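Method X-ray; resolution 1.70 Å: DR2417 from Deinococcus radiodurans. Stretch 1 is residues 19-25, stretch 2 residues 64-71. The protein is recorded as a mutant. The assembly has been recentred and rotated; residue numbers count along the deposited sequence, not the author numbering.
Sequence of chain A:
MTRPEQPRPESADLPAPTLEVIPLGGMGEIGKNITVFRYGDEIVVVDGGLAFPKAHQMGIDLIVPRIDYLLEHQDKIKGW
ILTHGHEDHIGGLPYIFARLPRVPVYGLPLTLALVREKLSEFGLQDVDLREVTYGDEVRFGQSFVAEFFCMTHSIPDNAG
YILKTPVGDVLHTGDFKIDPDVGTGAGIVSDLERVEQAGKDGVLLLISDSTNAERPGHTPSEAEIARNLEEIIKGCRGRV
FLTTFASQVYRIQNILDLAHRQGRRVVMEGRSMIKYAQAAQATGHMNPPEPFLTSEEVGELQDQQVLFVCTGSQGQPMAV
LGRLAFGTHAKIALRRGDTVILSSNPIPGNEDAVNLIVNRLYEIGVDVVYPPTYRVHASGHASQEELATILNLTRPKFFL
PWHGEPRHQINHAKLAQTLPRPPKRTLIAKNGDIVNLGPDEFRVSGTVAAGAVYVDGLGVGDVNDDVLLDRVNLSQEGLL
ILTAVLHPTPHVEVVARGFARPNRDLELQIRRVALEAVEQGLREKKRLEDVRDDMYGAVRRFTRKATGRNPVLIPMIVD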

# COMPACT_ATOMS: atom_id res chain seq x y z
N LEU A 19 17.68 10.78 -35.53
CA LEU A 19 17.11 9.61 -34.91
C LEU A 19 15.98 10.10 -34.00
O LEU A 19 16.14 11.11 -33.32
CB LEU A 19 18.17 8.84 -34.11
CG LEU A 19 17.77 7.53 -33.44
CD1 LEU A 19 17.45 6.49 -34.49
CD2 LEU A 19 18.87 7.03 -32.50
N GLU A 20 14.84 9.42 -34.02
CA GLU A 20 13.80 9.68 -33.03
C GLU A 20 13.80 8.52 -32.07
O GLU A 20 13.75 7.36 -32.50
CB GLU A 20 12.42 9.85 -33.67
CG GLU A 20 12.36 10.98 -34.70
CD GLU A 20 11.03 11.06 -35.42
OE1 GLU A 20 10.32 10.03 -35.50
OE2 GLU A 20 10.70 12.14 -35.93
N VAL A 21 13.92 8.83 -30.80
CA VAL A 21 13.72 7.84 -29.75
C VAL A 21 12.33 8.11 -29.19
O VAL A 21 12.08 9.19 -28.66
CB VAL A 21 14.78 7.94 -28.65
CG1 VAL A 21 14.56 6.85 -27.58
CG2 VAL A 21 16.16 7.82 -29.22
N ILE A 22 11.41 7.17 -29.38
CA ILE A 22 10.02 7.39 -28.98
C ILE A 22 9.60 6.32 -27.98
O ILE A 22 9.16 5.24 -28.37
CB ILE A 22 9.09 7.38 -30.22
CG1 ILE A 22 9.64 8.31 -31.31
CG2 ILE A 22 7.66 7.76 -29.81
CD1 ILE A 22 8.89 8.23 -32.65
N PRO A 23 9.76 6.60 -26.68
CA PRO A 23 9.25 5.68 -25.65
C PRO A 23 7.73 5.58 -25.73
O PRO A 23 7.07 6.62 -25.73
CB PRO A 23 9.70 6.32 -24.34
CG PRO A 23 9.86 7.76 -24.65
CD PRO A 23 10.34 7.82 -26.08
N LEU A 24 7.19 4.36 -25.82
CA LEU A 24 5.74 4.20 -25.79
C LEU A 24 5.28 3.66 -24.44
O LEU A 24 4.09 3.65 -24.15
CB LEU A 24 5.26 3.28 -26.92
CG LEU A 24 5.39 3.85 -28.34
CD1 LEU A 24 4.88 2.84 -29.42
CD2 LEU A 24 4.67 5.22 -28.48
N GLY A 25 6.23 3.22 -23.63
CA GLY A 25 5.92 2.73 -22.30
C GLY A 25 7.22 2.56 -21.55
O GLY A 25 8.26 2.40 -22.18
N VAL A 64 -1.47 -3.00 -20.93
CA VAL A 64 -0.56 -3.10 -22.06
C VAL A 64 -0.50 -1.75 -22.75
O VAL A 64 -1.37 -0.91 -22.54
CB VAL A 64 -1.01 -4.21 -23.03
CG1 VAL A 64 -0.94 -5.55 -22.34
CG2 VAL A 64 -2.39 -3.94 -23.57
N PRO A 65 0.55 -1.51 -23.56
CA PRO A 65 0.71 -0.17 -24.12
C PRO A 65 -0.23 0.11 -25.27
O PRO A 65 -0.59 -0.80 -26.02
CB PRO A 65 2.17 -0.15 -24.62
CG PRO A 65 2.81 -1.39 -24.10
CD PRO A 65 1.70 -2.38 -23.85
N ARG A 66 -0.63 1.37 -25.40
CA ARG A 66 -1.27 1.85 -26.62
C ARG A 66 -0.26 1.79 -27.75
O ARG A 66 0.85 2.28 -27.61
CB ARG A 66 -1.78 3.28 -26.45
CG ARG A 66 -3.16 3.38 -25.78
CD ARG A 66 -4.13 4.17 -26.67
NE ARG A 66 -4.04 5.60 -26.42
CZ ARG A 66 -4.33 6.55 -27.30
NH1 ARG A 66 -4.20 7.83 -26.95
NH2 ARG A 66 -4.74 6.24 -28.52
N ILE A 67 -0.64 1.20 -28.88
CA ILE A 67 0.31 1.07 -29.99
C ILE A 67 -0.17 1.79 -31.24
O ILE A 67 0.23 1.44 -32.35
CB ILE A 67 0.59 -0.41 -30.33
CG1 ILE A 67 -0.70 -1.16 -30.68
CG2 ILE A 67 1.37 -1.09 -29.20
CD1 ILE A 67 -0.46 -2.50 -31.38
N ASP A 68 -1.02 2.81 -31.04
CA ASP A 68 -1.48 3.66 -32.15
C ASP A 68 -0.34 4.03 -33.09
O ASP A 68 -0.48 3.97 -34.31
CB ASP A 68 -2.11 4.95 -31.63
CG ASP A 68 -3.25 4.71 -30.67
OD1 ASP A 68 -3.11 3.84 -29.78
OD2 ASP A 68 -4.28 5.40 -30.78
N TYR A 69 0.80 4.41 -32.51
CA TYR A 69 1.94 4.83 -33.32
C TYR A 69 2.43 3.72 -34.24
O TYR A 69 2.68 3.95 -35.42
CB TYR A 69 3.09 5.33 -32.44
CG TYR A 69 4.27 5.83 -33.24
CD1 TYR A 69 4.33 7.14 -33.70
CD2 TYR A 69 5.33 4.98 -33.55
CE1 TYR A 69 5.41 7.59 -34.45
CE2 TYR A 69 6.40 5.42 -34.27
CZ TYR A 69 6.45 6.72 -34.71
OH TYR A 69 7.54 7.14 -35.46
N LEU A 70 2.57 2.51 -33.69
CA LEU A 70 3.07 1.37 -34.46
C LEU A 70 2.10 0.96 -35.55
O LEU A 70 2.52 0.53 -36.63
CB LEU A 70 3.36 0.18 -33.54
CG LEU A 70 4.44 0.45 -32.49
CD1 LEU A 70 4.72 -0.77 -31.62
CD2 LEU A 70 5.70 0.89 -33.20
N LEU A 71 0.80 1.08 -35.28
CA LEU A 71 -0.21 0.79 -36.29
C LEU A 71 -0.11 1.76 -37.45
O LEU A 71 -0.23 1.36 -38.60
CB LEU A 71 -1.61 0.84 -35.67
CG LEU A 71 -1.85 -0.23 -34.61
CD1 LEU A 71 -3.10 0.08 -33.80
CD2 LEU A 71 -1.97 -1.60 -35.27
O HOH W 1 7.84 9.56 -36.00
O HOH W 2 1.75 3.84 -25.49

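The two stretches meet through apolar packing and two waters that lie between them. No direct hydrogen bond joins them. Together they bury 279 Å² of surface.

The apolar contact centres on Leu24, which gives up the most area to the other stretch. Its CA-to-CB bond points toward stretch 2, and its chi angles are m and t. Leu24 CD1 lies 3.9 Å from Leu70 CG. Both Leu24 CD1 and Leu24 CD2 lie 4.3 Å from Tyr69 CB. A branched aliphatic side chain suits this buried site, since it fills space without needing a polar partner. The CA-to-CB bond of Leu70 points sideways relative to stretch 1, but its side-chain end comes nearer.

Ile22 packs against the outer part of Tyr69. Ile22 CD1 is 3.5 Å from Tyr69 CZ and 3.3 Å from Tyr69 OH. The approach to the ring is oblique. Tyr69 has chi1 near 180° (t), which extends the ring from the helix along the strand. One residue thus meets Leu24 near its CB and Ile22 near its hydroxyl. Alternation along the strand points Glu20 and Ile22 toward stretch 2, with Val21 out of reach. Leu24, where the chain turns, also points there.

The polar links run through water. Glu20 OE1 and Tyr69 OH are 4.0 Å apart, too far for a direct hydrogen bond. Water 1 joins them, 2.6 Å from Glu20 OE1 and 2.5 Å from Tyr69 OH. It donates to the carboxylate. Water 2 lies 2.7 Å from Leu24 O and 2.8 Å from Arg66 O. Two carbonyls cannot hydrogen-bond to each other, but each lies within donating reach of this water.

Within stretch 2, Arg66 NH2 forms a salt bridge with Asp68 OD2 at 2.5 Å. The end of the Arg66 side chain leads away from stretch 1, so its charge stays clear of the apolar contact.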